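Local coordinates for core protein VP7 (Bluetongue virus, PDB 1BVP) that forms trimeric capsomers on the VP3 scaffold of the virus core, contributing to the inner capsid, and takes part in binding host cell surface receptors, at residues Phe62-Leu66 / Leu316-Tyr320; Glu266-Tyr271 / Leu310-Ser314. All coordinates share one frame. Residues are numbered along the deposited sequence.

Contact 1: Phe62-Leu66 / Leu316-Tyr320; sequences FFMCL and LADVY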
loop_
_atom_site.group_PDB
_atom_site.type_symbol
_atom_site.label_atom_id
_atom_site.label_comp_id
_atom_site.label_asym_id
_atom_site.label_seq_id
_atom_site.Cartn_x
_atom_site.Cartn_y
_atom_site.Cartn_z
ATOM N N PHE A 62 21.285 -23.577 -6.848
ATOM C CA PHE A 62 20.367 -22.656 -7.482
ATOM C C PHE A 62 19.507 -23.402 -8.505
ATOM O O PHE A 62 18.290 -23.175 -8.587
ATOM C CB PHE A 62 21.084 -21.504 -8.166
ATOM C CG PHE A 62 20.133 -20.553 -8.819
ATOM C CD1 PHE A 62 19.355 -19.696 -8.041
ATOM C CD2 PHE A 62 19.912 -20.602 -10.193
ATOM C CE1 PHE A 62 18.361 -18.909 -8.618
ATOM C CE2 PHE A 62 18.920 -19.823 -10.786
ATOM C CZ PHE A 62 18.140 -18.976 -10.001
ATOM N N PHE A 63 20.119 -24.305 -9.274
ATOM C CA PHE A 63 19.353 -25.061 -10.250
ATOM C C PHE A 63 18.314 -25.923 -9.581
ATOM O O PHE A 63 17.246 -26.145 -10.141
ATOM C CB PHE A 63 20.248 -25.909 -11.110
ATOM C CG PHE A 63 21.160 -25.116 -11.992
ATOM C CD1 PHE A 63 20.821 -23.824 -12.397
ATOM C CD2 PHE A 63 22.369 -25.661 -12.427
ATOM C CE1 PHE A 63 21.674 -23.092 -13.224
ATOM C CE2 PHE A 63 23.222 -24.932 -13.251
ATOM C CZ PHE A 63 22.883 -23.651 -13.652
ATOM N N MET A 64 18.591 -26.353 -8.349
ATOM C CA MET A 64 17.638 -27.186 -7.618
ATOM C C MET A 64 16.432 -26.321 -7.275
ATOM O O MET A 64 15.294 -26.753 -7.360
ATOM C CB MET A 64 18.269 -27.736 -6.336
ATOM C CG MET A 64 17.278 -28.516 -5.516
ATOM S SD MET A 64 17.840 -28.966 -3.905
ATOM C CE MET A 64 18.022 -27.365 -3.038
ATOM N N CYS A 65 16.699 -25.086 -6.880
ATOM C CA CYS A 65 15.641 -24.152 -6.548
ATOM C C CYS A 65 14.825 -23.792 -7.791
ATOM O O CYS A 65 13.579 -23.775 -7.749
ATOM C CB CYS A 65 16.263 -22.930 -5.958
ATOM S SG CYS A 65 16.814 -23.232 -4.296
ATOM N N LEU A 66 15.522 -23.546 -8.903
ATOM C CA LEU A 66 14.858 -23.250 -10.163
ATOM C C LEU A 66 13.927 -24.411 -10.536
ATOM O O LEU A 66 12.757 -24.205 -10.871
ATOM C CB LEU A 66 15.893 -23.019 -11.249
ATOM C CG LEU A 66 15.412 -22.608 -12.649
ATOM C CD1 LEU A 66 14.384 -21.503 -12.602
ATOM C CD2 LEU A 66 16.626 -22.146 -13.440
ATOM N N LEU A 316 12.515 -16.936 -5.508
ATOM C CA LEU A 316 13.661 -17.380 -6.302
ATOM C C LEU A 316 14.636 -16.227 -6.549
ATOM O O LEU A 316 15.859 -16.441 -6.591
ATOM C CB LEU A 316 13.221 -17.990 -7.623
ATOM C CG LEU A 316 14.310 -18.581 -8.524
ATOM C CD1 LEU A 316 14.860 -19.841 -7.891
ATOM C CD2 LEU A 316 13.708 -18.944 -9.896
ATOM N N ALA A 317 14.121 -15.000 -6.647
ATOM C CA ALA A 317 14.996 -13.836 -6.864
ATOM C C ALA A 317 15.851 -13.633 -5.639
ATOM O O ALA A 317 17.032 -13.275 -5.747
ATOM C CB ALA A 317 14.213 -12.610 -7.140
ATOM N N ASP A 318 15.262 -13.838 -4.466
ATOM C CA ASP A 318 16.041 -13.695 -3.237
ATOM C C ASP A 318 17.127 -14.766 -3.174
ATOM O O ASP A 318 18.261 -14.472 -2.798
ATOM C CB ASP A 318 15.163 -13.817 -2.021
ATOM C CG ASP A 318 14.223 -12.656 -1.865
ATOM O OD1 ASP A 318 14.554 -11.524 -2.295
ATOM O OD2 ASP A 318 13.173 -12.889 -1.247
ATOM N N VAL A 319 16.785 -16.000 -3.551
ATOM C CA VAL A 319 17.768 -17.078 -3.566
ATOM C C VAL A 319 18.892 -16.696 -4.525
ATOM O O VAL A 319 20.067 -16.817 -4.185
ATOM C CB VAL A 319 17.159 -18.424 -4.013
ATOM C CG1 VAL A 319 18.274 -19.446 -4.243
ATOM C CG2 VAL A 319 16.203 -18.937 -2.953
ATOM N N TYR A 320 18.522 -16.177 -5.697
ATOM C CA TYR A 320 19.499 -15.766 -6.700
ATOM C C TYR A 320 20.454 -14.774 -6.082
ATOM O O TYR A 320 21.682 -14.812 -6.281
ATOM C CB TYR A 320 18.796 -15.085 -7.866
ATOM C CG TYR A 320 19.724 -14.705 -9.007
ATOM C CD1 TYR A 320 19.992 -15.611 -10.049
ATOM C CD2 TYR A 320 20.337 -13.440 -9.058
ATOM C CE1 TYR A 320 20.853 -15.267 -11.129
ATOM C CE2 TYR A 320 21.203 -13.089 -10.125
ATOM C CZ TYR A 320 21.450 -14.009 -11.150
ATOM O OH TYR A 320 22.283 -13.678 -12.200
#
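Two helical turns, Phe62-Leu66 and Leu316-Tyr320, run antiparallel at 175°. Their axes come no closer than 10.4 Å, and the side chains of Phe62, Cys65, Leu66, Leu316, Val319 and Tyr320 fill the space between. Phe62 lies opposite Tyr320, with CA atoms 7.0 Å apart, and Cys65 lies opposite Leu316 at 7.1 Å between CA atoms.

The aromatic part is a T-shaped pair. The edge of the Tyr320 ring meets the face of the Phe62 ring, with centroids 5.6 Å apart and planes at 79°. Phe62 CZ comes within 3.8 Å of Tyr320 CD1.

The other contacts are apolar. Leu316 CD1 sits 3.7 Å from Phe62 CE1 and 3.9 Å from Cys65 CB, while its CD2 is 3.8 Å from Leu66 CD1. Val319 CG1 meets the edge of the Phe62 ring at CD1, 4.0 Å away, and lies 4.1 Å from Cys65 SG. Tyr320 OH is hydrogen-bonded to Asp275, outside the two segments.

The contact joins helices 55-73 and 304-323 in the buried core of the helical domain. Helix 2-15 packs on Cys65 and Val319, and helix 276-286 covers Phe62, Leu66 and Tyr320.

Contact 2: Glu266-Tyr271 / Leu310-Ser314; sequences EIFNVY and LLLLS
Build Glu266-Tyr271 and Leu310-Ser314 as two alpha-helical turns. Phi/psi stays near -60/-45 through most of both; Tyr271 has -85/-1. Val270 N donates a hydrogen bond to Glu266 O at 3.0 Å, and Ser314 N to Leu310 O at 2.9 Å. The axes cross at +55° and approach to 8.6 Å. In register, the CA atoms of Ile267 and Leu310 are 6.4 Å apart, and those of Val270 and Ser314 only 5.0 Å.

The CA-to-CB bond of Glu266 points toward the partner helix, with chi1 and chi2 both m. Ser314 OG, with chi1 t, donates a hydrogen bond to Glu266 OE1 at 2.6 Å. The same OE1 forms a salt bridge with Arg111 of a second subunit, so this polar corner belongs to the trimer interface. Glu266 CG also rests 3.7 Å from Leu311 CD2. Ile267 has its CA-to-CB bond directed away, yet CG1 reaches CD1 of Leu310 (chi1 m, chi2 t) at 4.0 Å.

This is an inclined helix-helix crossing within the all-helical domain of VP7; small Ser314 is consistent with the close approach. The CA-to-CB bond of Asn269 (chi1 t) points toward 310-314, and its side chain packs on Arg111 of the second subunit. Val270, chi1 t, fills the centre. Its CG2 lies 3.5 Å from Leu310 O and 3.6 Å from Ser314 N, and its CG1 lies 3.7 Å from CD1 of Leu313 (chi1 -119°, chi2 t). Tyr271, chi1 m, brings CE2 to 4.5 Å from Leu310 CD2, while its hydroxyl is hydrogen-bonded to Pro292 O.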
loop_
_atom_site.group_PDB
_atom_site.type_symbol
_atom_site.label_atom_id
_atom_site.label_comp_id
_atom_site.label_asym_id
_atom_site.label_seq_id
_atom_site.Cartn_x
_atom_site.Cartn_y
_atom_site.Cartn_z
ATOM N N GLU A 266 6.297 -7.681 -3.924
ATOM C CA GLU A 266 6.737 -8.942 -4.549
ATOM C C GLU A 266 6.895 -8.753 -6.052
ATOM O O GLU A 266 7.895 -9.185 -6.660
ATOM C CB GLU A 266 5.731 -10.069 -4.280
ATOM C CG GLU A 266 5.530 -10.366 -2.796
ATOM C CD GLU A 266 6.859 -10.501 -2.017
ATOM O OE1 GLU A 266 7.787 -11.220 -2.488
ATOM O OE2 GLU A 266 6.958 -9.928 -0.907
ATOM N N ILE A 267 5.875 -8.150 -6.659
ATOM C CA ILE A 267 5.906 -7.838 -8.077
ATOM C C ILE A 267 7.148 -6.998 -8.381
ATOM O O ILE A 267 7.886 -7.280 -9.330
ATOM C CB ILE A 267 4.640 -7.066 -8.495
ATOM C CG1 ILE A 267 3.476 -8.049 -8.578
ATOM C CG2 ILE A 267 4.847 -6.443 -9.890
ATOM C CD1 ILE A 267 2.154 -7.443 -8.614
ATOM N N PHE A 268 7.400 -5.982 -7.566
ATOM C CA PHE A 268 8.581 -5.137 -7.770
ATOM C C PHE A 268 9.883 -5.946 -7.756
ATOM O O PHE A 268 10.790 -5.700 -8.546
ATOM C CB PHE A 268 8.666 -4.040 -6.704
ATOM C CG PHE A 268 9.918 -3.221 -6.800
ATOM C CD1 PHE A 268 10.128 -2.366 -7.873
ATOM C CD2 PHE A 268 10.924 -3.336 -5.841
ATOM C CE1 PHE A 268 11.328 -1.638 -7.987
ATOM C CE2 PHE A 268 12.123 -2.618 -5.947
ATOM C CZ PHE A 268 12.321 -1.767 -7.028
ATOM N N ASN A 269 9.985 -6.849 -6.790
ATOM C CA ASN A 269 11.147 -7.698 -6.649
ATOM C C ASN A 269 11.365 -8.546 -7.900
ATOM O O ASN A 269 12.480 -8.650 -8.379
ATOM C CB ASN A 269 10.982 -8.599 -5.427
ATOM C CG ASN A 269 12.270 -9.352 -5.076
ATOM O OD1 ASN A 269 12.239 -10.539 -4.735
ATOM N ND2 ASN A 269 13.407 -8.667 -5.181
ATOM N N VAL A 270 10.304 -9.170 -8.407
ATOM C CA VAL A 270 10.361 -10.010 -9.618
ATOM C C VAL A 270 10.815 -9.237 -10.859
ATOM O O VAL A 270 11.601 -9.736 -11.653
ATOM C CB VAL A 270 8.964 -10.579 -9.958
ATOM C CG1 VAL A 270 8.969 -11.202 -11.335
ATOM C CG2 VAL A 270 8.484 -11.545 -8.874
ATOM N N TYR A 271 10.299 -8.024 -11.045
ATOM C CA TYR A 271 10.652 -7.247 -12.228
ATOM C C TYR A 271 11.915 -6.426 -12.143
ATOM O O TYR A 271 12.280 -5.767 -13.101
ATOM C CB TYR A 271 9.470 -6.416 -12.710
ATOM C CG TYR A 271 8.333 -7.252 -13.271
ATOM C CD1 TYR A 271 8.408 -7.793 -14.548
ATOM C CD2 TYR A 271 7.194 -7.536 -12.511
ATOM C CE1 TYR A 271 7.381 -8.609 -15.069
ATOM C CE2 TYR A 271 6.157 -8.353 -13.025
ATOM C CZ TYR A 271 6.270 -8.878 -14.301
ATOM O OH TYR A 271 5.260 -9.667 -14.816
ATOM N N LEU A 310 4.151 -15.362 -9.164
ATOM C CA LEU A 310 4.806 -14.140 -8.731
ATOM C C LEU A 310 5.475 -14.383 -7.400
ATOM O O LEU A 310 6.653 -14.040 -7.249
ATOM C CB LEU A 310 3.823 -12.955 -8.634
ATOM C CG LEU A 310 3.332 -12.497 -10.015
ATOM C CD1 LEU A 310 2.151 -11.602 -9.852
ATOM C CD2 LEU A 310 4.443 -11.829 -10.794
ATOM N N LEU A 311 4.751 -14.964 -6.440
ATOM C CA LEU A 311 5.334 -15.233 -5.120
ATOM C C LEU A 311 6.554 -16.152 -5.204
ATOM O O LEU A 311 7.623 -15.852 -4.661
ATOM C CB LEU A 311 4.303 -15.856 -4.199
ATOM C CG LEU A 311 3.179 -14.878 -3.925
ATOM C CD1 LEU A 311 2.254 -15.498 -2.912
ATOM C CD2 LEU A 311 3.757 -13.558 -3.407
ATOM N N LEU A 312 6.388 -17.245 -5.937
ATOM C CA LEU A 312 7.450 -18.207 -6.137
ATOM C C LEU A 312 8.675 -17.553 -6.831
ATOM O O LEU A 312 9.833 -17.724 -6.398
ATOM C CB LEU A 312 6.884 -19.386 -6.930
ATOM C CG LEU A 312 6.534 -20.742 -6.265
ATOM C CD1 LEU A 312 6.178 -20.624 -4.836
ATOM C CD2 LEU A 312 5.433 -21.428 -7.031
ATOM N N LEU A 313 8.430 -16.748 -7.862
ATOM C CA LEU A 313 9.533 -16.080 -8.558
ATOM C C LEU A 313 10.234 -15.053 -7.675
ATOM O O LEU A 313 11.437 -14.892 -7.765
ATOM C CB LEU A 313 9.024 -15.396 -9.800
ATOM C CG LEU A 313 9.593 -15.833 -11.132
ATOM C CD1 LEU A 313 9.114 -14.801 -12.126
ATOM C CD2 LEU A 313 11.114 -15.898 -11.129
ATOM N N SER A 314 9.485 -14.352 -6.827
ATOM C CA SER A 314 10.058 -13.358 -5.926
ATOM C C SER A 314 11.036 -14.024 -4.962
ATOM O O SER A 314 12.151 -13.531 -4.736
ATOM C CB SER A 314 8.949 -12.655 -5.148
ATOM O OG SER A 314 9.514 -11.582 -4.422
#

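From the N terminus, helix 55-73 supplies the first half of contact 1. The chain continues through further helices, then the beta-rich part of the protein, and returns to helices. Helix 263-271 supplies the first half of contact 2, and helix 304-323 completes both. Contact 2 closes a short loop, with 38 residues between its segments and helix 276-286 among them. Contact 1 closes a long one of 249 residues, and contact 2 nests inside it. The contact centres are about 12 Å apart. Asn269 touches Ala317 and Asp318, so the two meet directly. Helix 304-323 thus ties the N-terminal helices to those following the beta-rich part.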